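Local coordinates for protein uncharacterized conserved (Bdellovibrio bacteriovorus, PDB 7O21) that probably trims peptidoglycan as a YkuD-family L,D-carboxypeptidase, an asymmetric editing of the cell wall that gives the predatory bacterium its curvature, at residues 27-32 with 255-260; 240-245 with 271-276. All coordinates share one frame; numbering follows the deposited sequence. Where two conformers were deposited one is given.

In the fold
Near the N terminus, strand 30-32 joins the antiparallel sheet of the NTF2-like domain as an outermost strand before the chain runs through the YkuD catalytic domain and returns through helix 184-206. Interaction 1 closes this long excursion of 222 residues, pairing 27-32 with the end of strand 246-257. Interaction 2 closes a much shorter loop of 25 residues, 20 of them strand, and brings the exit of helix 228-241 against the turn between strands 260-270 and 275-287. The two loops cross, since 240-245 precedes 255-260 and 271-276 follows it. Both contacts reach the same sheet, yet their centres lie about 34 Å apart: interaction 1 borders the catalytic domain, interaction 2 a remote end.

Interaction 1 (27-32 with 255-260)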
loop_
_atom_site.group_PDB
_atom_site.type_symbol
_atom_site.label_atom_id
_atom_site.label_comp_id
_atom_site.label_asym_id
_atom_site.label_seq_id
_atom_site.Cartn_x
_atom_site.Cartn_y
_atom_site.Cartn_z
ATOM N N PRO A 27 -22.566 -19.485 -1.228
ATOM C CA PRO A 27 -21.793 -19.166 -0.017
ATOM C C PRO A 27 -22.402 -17.991 0.738
ATOM O O PRO A 27 -22.580 -16.901 0.179
ATOM C CB PRO A 27 -20.406 -18.818 -0.573
ATOM C CG PRO A 27 -20.677 -18.353 -1.971
ATOM C CD PRO A 27 -21.840 -19.169 -2.465
ATOM N N ALA A 28 -22.683 -18.212 2.027
ATOM C CA ALA A 28 -23.387 -17.215 2.830
ATOM C C ALA A 28 -22.605 -15.913 2.946
ATOM O O ALA A 28 -23.206 -14.852 3.149
ATOM C CB ALA A 28 -23.684 -17.771 4.224
ATOM N N SER A 29 -21.282 -15.971 2.853
ATOM C CA SER A 29 -20.462 -14.800 3.132
ATOM C C SER A 29 -20.276 -13.877 1.935
ATOM O O SER A 29 -19.907 -12.710 2.132
ATOM C CB SER A 29 -19.103 -15.195 3.712
ATOM O OG SER A 29 -19.264 -15.901 4.946
ATOM N N LEU A 30 -20.493 -14.356 0.712
ATOM C CA LEU A 30 -20.357 -13.517 -0.474
ATOM C C LEU A 30 -21.768 -13.148 -0.901
ATOM O O LEU A 30 -22.464 -13.941 -1.542
ATOM C CB LEU A 30 -19.615 -14.255 -1.582
ATOM C CG LEU A 30 -19.565 -13.525 -2.924
ATOM C CD1 LEU A 30 -18.886 -12.158 -2.804
ATOM C CD2 LEU A 30 -18.836 -14.379 -3.966
ATOM N N LEU A 31 -22.200 -11.943 -0.521
ATOM C CA LEU A 31 -23.595 -11.570 -0.714
ATOM C C LEU A 31 -23.877 -10.847 -2.026
ATOM O O LEU A 31 -24.976 -10.985 -2.564
ATOM C CB LEU A 31 -24.104 -10.749 0.478
ATOM C CG LEU A 31 -24.202 -11.584 1.762
ATOM C CD1 LEU A 31 -24.534 -10.694 2.944
ATOM C CD2 LEU A 31 -25.237 -12.691 1.613
ATOM N N GLN A 32 -22.933 -10.066 -2.551
ATOM C CA GLN A 32 -23.185 -9.316 -3.777
ATOM C C GLN A 32 -21.845 -8.908 -4.369
ATOM O O GLN A 32 -20.882 -8.671 -3.636
ATOM C CB GLN A 32 -24.007 -8.052 -3.473
ATOM C CG GLN A 32 -24.670 -7.415 -4.694
ATOM C CD GLN A 32 -25.762 -6.445 -4.296
ATOM O OE1 GLN A 32 -26.950 -6.743 -4.428
ATOM N NE2 GLN A 32 -25.366 -5.297 -3.774
ATOM N N VAL A 255 -19.458 -8.386 1.451
ATOM C CA VAL A 255 -18.932 -9.614 2.036
ATOM C C VAL A 255 -19.129 -9.530 3.545
ATOM O O VAL A 255 -18.757 -8.534 4.174
ATOM C CB VAL A 255 -17.445 -9.809 1.705
ATOM C CG1 VAL A 255 -16.930 -11.105 2.312
ATOM C CG2 VAL A 255 -17.265 -9.854 0.202
ATOM N N GLN A 256 -19.693 -10.589 4.125
ATOM C CA GLN A 256 -19.902 -10.657 5.568
ATOM C C GLN A 256 -19.423 -12.020 6.032
ATOM O O GLN A 256 -20.014 -13.040 5.673
ATOM C CB GLN A 256 -21.376 -10.463 5.913
ATOM C CG GLN A 256 -21.595 -9.954 7.332
ATOM C CD GLN A 256 -21.330 -11.010 8.386
ATOM O OE1 GLN A 256 -20.372 -10.915 9.174
ATOM N NE2 GLN A 256 -22.185 -12.025 8.417
ATOM N N HIS A 257 -18.354 -12.041 6.819
ATOM C CA HIS A 257 -17.771 -13.285 7.293
ATOM C C HIS A 257 -17.276 -13.102 8.722
ATOM O O HIS A 257 -16.602 -12.116 9.026
ATOM C CB HIS A 257 -16.630 -13.720 6.363
ATOM C CG HIS A 257 -15.997 -15.013 6.753
ATOM N ND1 HIS A 257 -14.754 -15.082 7.345
ATOM C CD2 HIS A 257 -16.441 -16.284 6.653
ATOM C CE1 HIS A 257 -14.453 -16.345 7.579
ATOM N NE2 HIS A 257 -15.465 -17.094 7.183
ATOM N N ASN A 258 -17.605 -14.059 9.598
ATOM C CA ASN A 258 -17.208 -14.003 11.021
ATOM C C ASN A 258 -17.706 -12.675 11.590
ATOM O O ASN A 258 -18.900 -12.362 11.477
ATOM C CB ASN A 258 -15.714 -14.258 11.186
ATOM C CG ASN A 258 -15.339 -15.722 11.033
ATOM O OD1 ASN A 258 -16.182 -16.597 11.166
ATOM N ND2 ASN A 258 -14.064 -15.983 10.763
ATOM N N ASP A 259 -16.845 -11.868 12.184
ATOM C CA ASP A 259 -17.248 -10.598 12.766
ATOM C C ASP A 259 -17.254 -9.450 11.764
ATOM O O ASP A 259 -17.645 -8.340 12.131
ATOM C CB ASP A 259 -16.294 -10.254 13.918
ATOM C CG ASP A 259 -14.815 -10.255 13.489
ATOM O OD1 ASP A 259 -14.405 -11.085 12.630
ATOM O OD2 ASP A 259 -14.047 -9.418 14.020
ATOM N N GLN A 260 -16.860 -9.685 10.519
ATOM C CA GLN A 260 -16.490 -8.616 9.590
ATOM C C GLN A 260 -17.560 -8.370 8.532
ATOM O O GLN A 260 -18.237 -9.300 8.069
ATOM C CB GLN A 260 -15.193 -8.994 8.870
ATOM C CG GLN A 260 -13.982 -9.012 9.783
ATOM C CD GLN A 260 -12.754 -9.563 9.108
ATOM O OE1 GLN A 260 -12.773 -9.895 7.910
ATOM N NE2 GLN A 260 -11.679 -9.697 9.869
#
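Ser29 and Gln256 make the one direct backbone hydrogen bond of this contact, just before Leu30 and Val255 form an antiparallel non-hydrogen-bonded pair. Gln256 N gives its hydrogen to Ser29 O at 2.9 Å, on a lone pair in the carbonyl plane, with an N-H...O angle of 159°. The same oxygen also receives a CA-H...O contact from Val255, so it is approached by two neighbouring residues.

The Ser29 side chain runs outward toward His257: its CB lies 3.1 Å from Gln256 O. With OG anti to the carbonyl carbon (chi1 -61°), the hydroxyl oxygen comes 3.0 Å from that same Gln256 O and 3.3 Å from His257 CD2, meeting the imidazole at its edge, in the ring plane. Phe176, from catalytic-domain strand 172-176, stacks on His257.

Leu30 and Val255 point to the same face of the sheet, and their side chains cross obliquely, Leu30 CD1 reaching Val255 CG2 at 4.1 Å; Leu174 touches both. Beyond them, a classic beta bulge sets Leu31 and Gln32 together opposite Ile254, while the type II' turn from His257 to Gln260 leads into the next strand.

The chemistry is thus divided: main-chain polar contacts join the short N-terminal strand to the NTF2-like sheet, while apolar and aromatic groups on this face meet the catalytic domain.

Interaction 2 (240-245 with 271-276); sequences SKYEYI and SDKHVD
Ile245 and Ser271 bring their CA atoms within 4.6 Å in the NTF2-like domain, where the chain, having left helical geometry at Tyr242 after helix 228-241, passes beside the turn between strands 260-270 and 275-287. That turn holds an ST turn: Ser271 OG accepts from Lys273 N at 3.2 Å, and weakly from His274 N as well. The Ser271 chi1 of 70° sets OG between the backbone N and the carbonyl carbon. The turn is closed by a backbone bond from Ser271 N to His274 O.

Across the contact, Ser271 shows two sides. Its CB packs on Ile245 CG2 at 4.0 Å, while OG lies over one face of the Tyr242 ring. Tyr242 has CB directed toward the turn and CG anti to its carbonyl carbon (chi1 -58°). Farther out, the phenol and the Lys273 chain lie obliquely to each other, with Tyr242 OH only 3.0 Å from Lys273 CD. The phenol also makes a weak hydrogen bond to a PEG molecule, probably from the crystallisation liquor. Just along the turn, in the conformer given, His274 packs on Pro102 of the second subunit.

No direct hydrogen bond joins the two segments, and water does the bridging. One water donates to Tyr244 O at 2.6 Å and accepts from Asp272 N at 2.8 Å. A second accepts from Tyr244 N and donates to Asp272 OD2, 3.1 Å from the water oxygen.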
loop_
_atom_site.group_PDB
_atom_site.type_symbol
_atom_site.label_atom_id
_atom_site.label_comp_id
_atom_site.label_asym_id
_atom_site.label_seq_id
_atom_site.Cartn_x
_atom_site.Cartn_y
_atom_site.Cartn_z
ATOM N N SER A 240 -23.784 22.429 8.324
ATOM C CA SER A 240 -24.113 23.821 8.606
ATOM C C SER A 240 -23.982 24.692 7.364
ATOM O O SER A 240 -24.693 25.697 7.232
ATOM C CB SER A 240 -23.222 24.358 9.727
ATOM O OG SER A 240 -21.917 24.635 9.255
ATOM N N LYS A 241 -23.089 24.326 6.445
ATOM C CA LYS A 241 -22.796 25.144 5.274
ATOM C C LYS A 241 -23.573 24.737 4.033
ATOM O O LYS A 241 -23.888 25.599 3.206
ATOM C CB LYS A 241 -21.298 25.107 4.956
ATOM C CG LYS A 241 -20.417 25.590 6.096
ATOM C CD LYS A 241 -19.018 25.947 5.614
ATOM C CE LYS A 241 -18.148 24.713 5.427
ATOM N NZ LYS A 241 -17.061 24.955 4.437
ATOM N N TYR A 242 -23.886 23.453 3.876
ATOM C CA TYR A 242 -24.519 22.933 2.666
ATOM C C TYR A 242 -25.739 22.147 3.117
ATOM O O TYR A 242 -25.611 21.000 3.559
ATOM C CB TYR A 242 -23.544 22.056 1.888
ATOM C CG TYR A 242 -22.290 22.800 1.512
ATOM C CD1 TYR A 242 -22.360 24.039 0.890
ATOM C CD2 TYR A 242 -21.034 22.286 1.813
ATOM C CE1 TYR A 242 -21.216 24.740 0.554
ATOM C CE2 TYR A 242 -19.881 22.980 1.481
ATOM C CZ TYR A 242 -19.979 24.207 0.851
ATOM O OH TYR A 242 -18.841 24.904 0.517
ATOM N N GLU A 243 -26.915 22.767 2.980
ATOM C CA GLU A 243 -28.129 22.222 3.575
ATOM C C GLU A 243 -28.542 20.905 2.928
ATOM O O GLU A 243 -28.983 19.980 3.622
ATOM C CB GLU A 243 -29.261 23.242 3.464
ATOM C CG GLU A 243 -30.491 22.885 4.281
ATOM C CD GLU A 243 -31.524 23.999 4.302
ATOM O OE1 GLU A 243 -31.701 24.625 5.369
ATOM O OE2 GLU A 243 -32.168 24.240 3.261
ATOM N N TYR A 244 -28.438 20.801 1.607
ATOM C CA TYR A 244 -28.911 19.626 0.887
ATOM C C TYR A 244 -27.762 18.986 0.129
ATOM O O TYR A 244 -27.042 19.663 -0.617
ATOM C CB TYR A 244 -30.047 19.979 -0.078
ATOM C CG TYR A 244 -31.296 20.471 0.617
ATOM C CD1 TYR A 244 -32.123 19.596 1.308
ATOM C CD2 TYR A 244 -31.643 21.814 0.585
ATOM C CE1 TYR A 244 -33.267 20.047 1.949
ATOM C CE2 TYR A 244 -32.780 22.272 1.217
ATOM C CZ TYR A 244 -33.589 21.388 1.897
ATOM O OH TYR A 244 -34.723 21.855 2.527
ATOM N N ILE A 245 -27.594 17.678 0.323
ATOM C CA ILE A 245 -26.606 16.899 -0.409
ATOM C C ILE A 245 -27.282 15.678 -1.017
ATOM O O ILE A 245 -28.399 15.301 -0.652
ATOM C CB ILE A 245 -25.403 16.486 0.471
ATOM C CG1 ILE A 245 -25.851 15.548 1.596
ATOM C CG2 ILE A 245 -24.685 17.719 1.024
ATOM C CD1 ILE A 245 -24.690 14.860 2.322
ATOM N N SER A 271 -22.926 18.301 -3.424
ATOM C CA SER A 271 -23.514 19.449 -2.755
ATOM C C SER A 271 -23.668 20.561 -3.785
ATOM O O SER A 271 -23.270 20.425 -4.945
ATOM C CB SER A 271 -22.621 19.928 -1.617
ATOM O OG SER A 271 -21.453 20.515 -2.163
ATOM N N ASP A 272 -24.220 21.691 -3.352
ATOM C CA ASP A 272 -24.350 22.800 -4.292
ATOM C C ASP A 272 -23.001 23.308 -4.783
ATOM O O ASP A 272 -22.943 23.963 -5.829
ATOM C CB ASP A 272 -25.186 23.922 -3.683
ATOM C CG ASP A 272 -26.671 23.638 -3.780
ATOM O OD1 ASP A 272 -27.086 23.055 -4.809
ATOM O OD2 ASP A 272 -27.412 23.972 -2.838
ATOM N N LYS A 273 -21.917 23.006 -4.071
ATOM C CA LYS A 273 -20.589 23.480 -4.441
ATOM C C LYS A 273 -19.855 22.539 -5.393
ATOM O O LYS A 273 -19.310 22.989 -6.407
ATOM C CB LYS A 273 -19.740 23.730 -3.193
ATOM C CG LYS A 273 -18.369 24.341 -3.489
ATOM C CD LYS A 273 -17.867 25.163 -2.317
ATOM C CE LYS A 273 -16.658 25.993 -2.705
ATOM N NZ LYS A 273 -17.010 26.976 -3.765
ATOM N N HIS A 274 -19.791 21.243 -5.081
ATOM C CA HIS A 274 -19.049 20.321 -5.935
ATOM C C HIS A 274 -19.741 18.967 -6.030
ATOM O O HIS A 274 -20.598 18.611 -5.217
ATOM C CB HIS A 274 -17.575 20.120 -5.522
ATOM C CG HIS A 274 -17.212 20.695 -4.185
ATOM N ND1 HIS A 274 -17.792 20.277 -3.007
ATOM C CD2 HIS A 274 -16.289 21.624 -3.840
ATOM C CE1 HIS A 274 -17.259 20.940 -1.997
ATOM N NE2 HIS A 274 -16.345 21.766 -2.475
ATOM N N VAL A 275 -19.348 18.228 -7.064
ATOM C CA VAL A 275 -19.703 16.829 -7.260
ATOM C C VAL A 275 -18.392 16.065 -7.345
ATOM O O VAL A 275 -17.445 16.508 -8.003
ATOM C CB VAL A 275 -20.505 16.623 -8.561
ATOM C CG1 VAL A 275 -20.750 15.131 -8.805
ATOM C CG2 VAL A 275 -21.823 17.386 -8.508
ATOM N N ASP A 276 -18.320 14.929 -6.665
ATOM C CA ASP A 276 -17.173 14.055 -6.850
ATOM C C ASP A 276 -17.608 12.596 -6.912
ATOM O O ASP A 276 -18.656 12.208 -6.387
ATOM C CB ASP A 276 -16.047 14.276 -5.816
ATOM C CG ASP A 276 -16.515 14.110 -4.396
ATOM O OD1 ASP A 276 -16.913 12.989 -4.020
ATOM O OD2 ASP A 276 -16.456 15.096 -3.634
HETATM O O HOH W 1 -25.480 21.778 -0.875
HETATM O O HOH W 2 -28.459 23.066 -0.095
#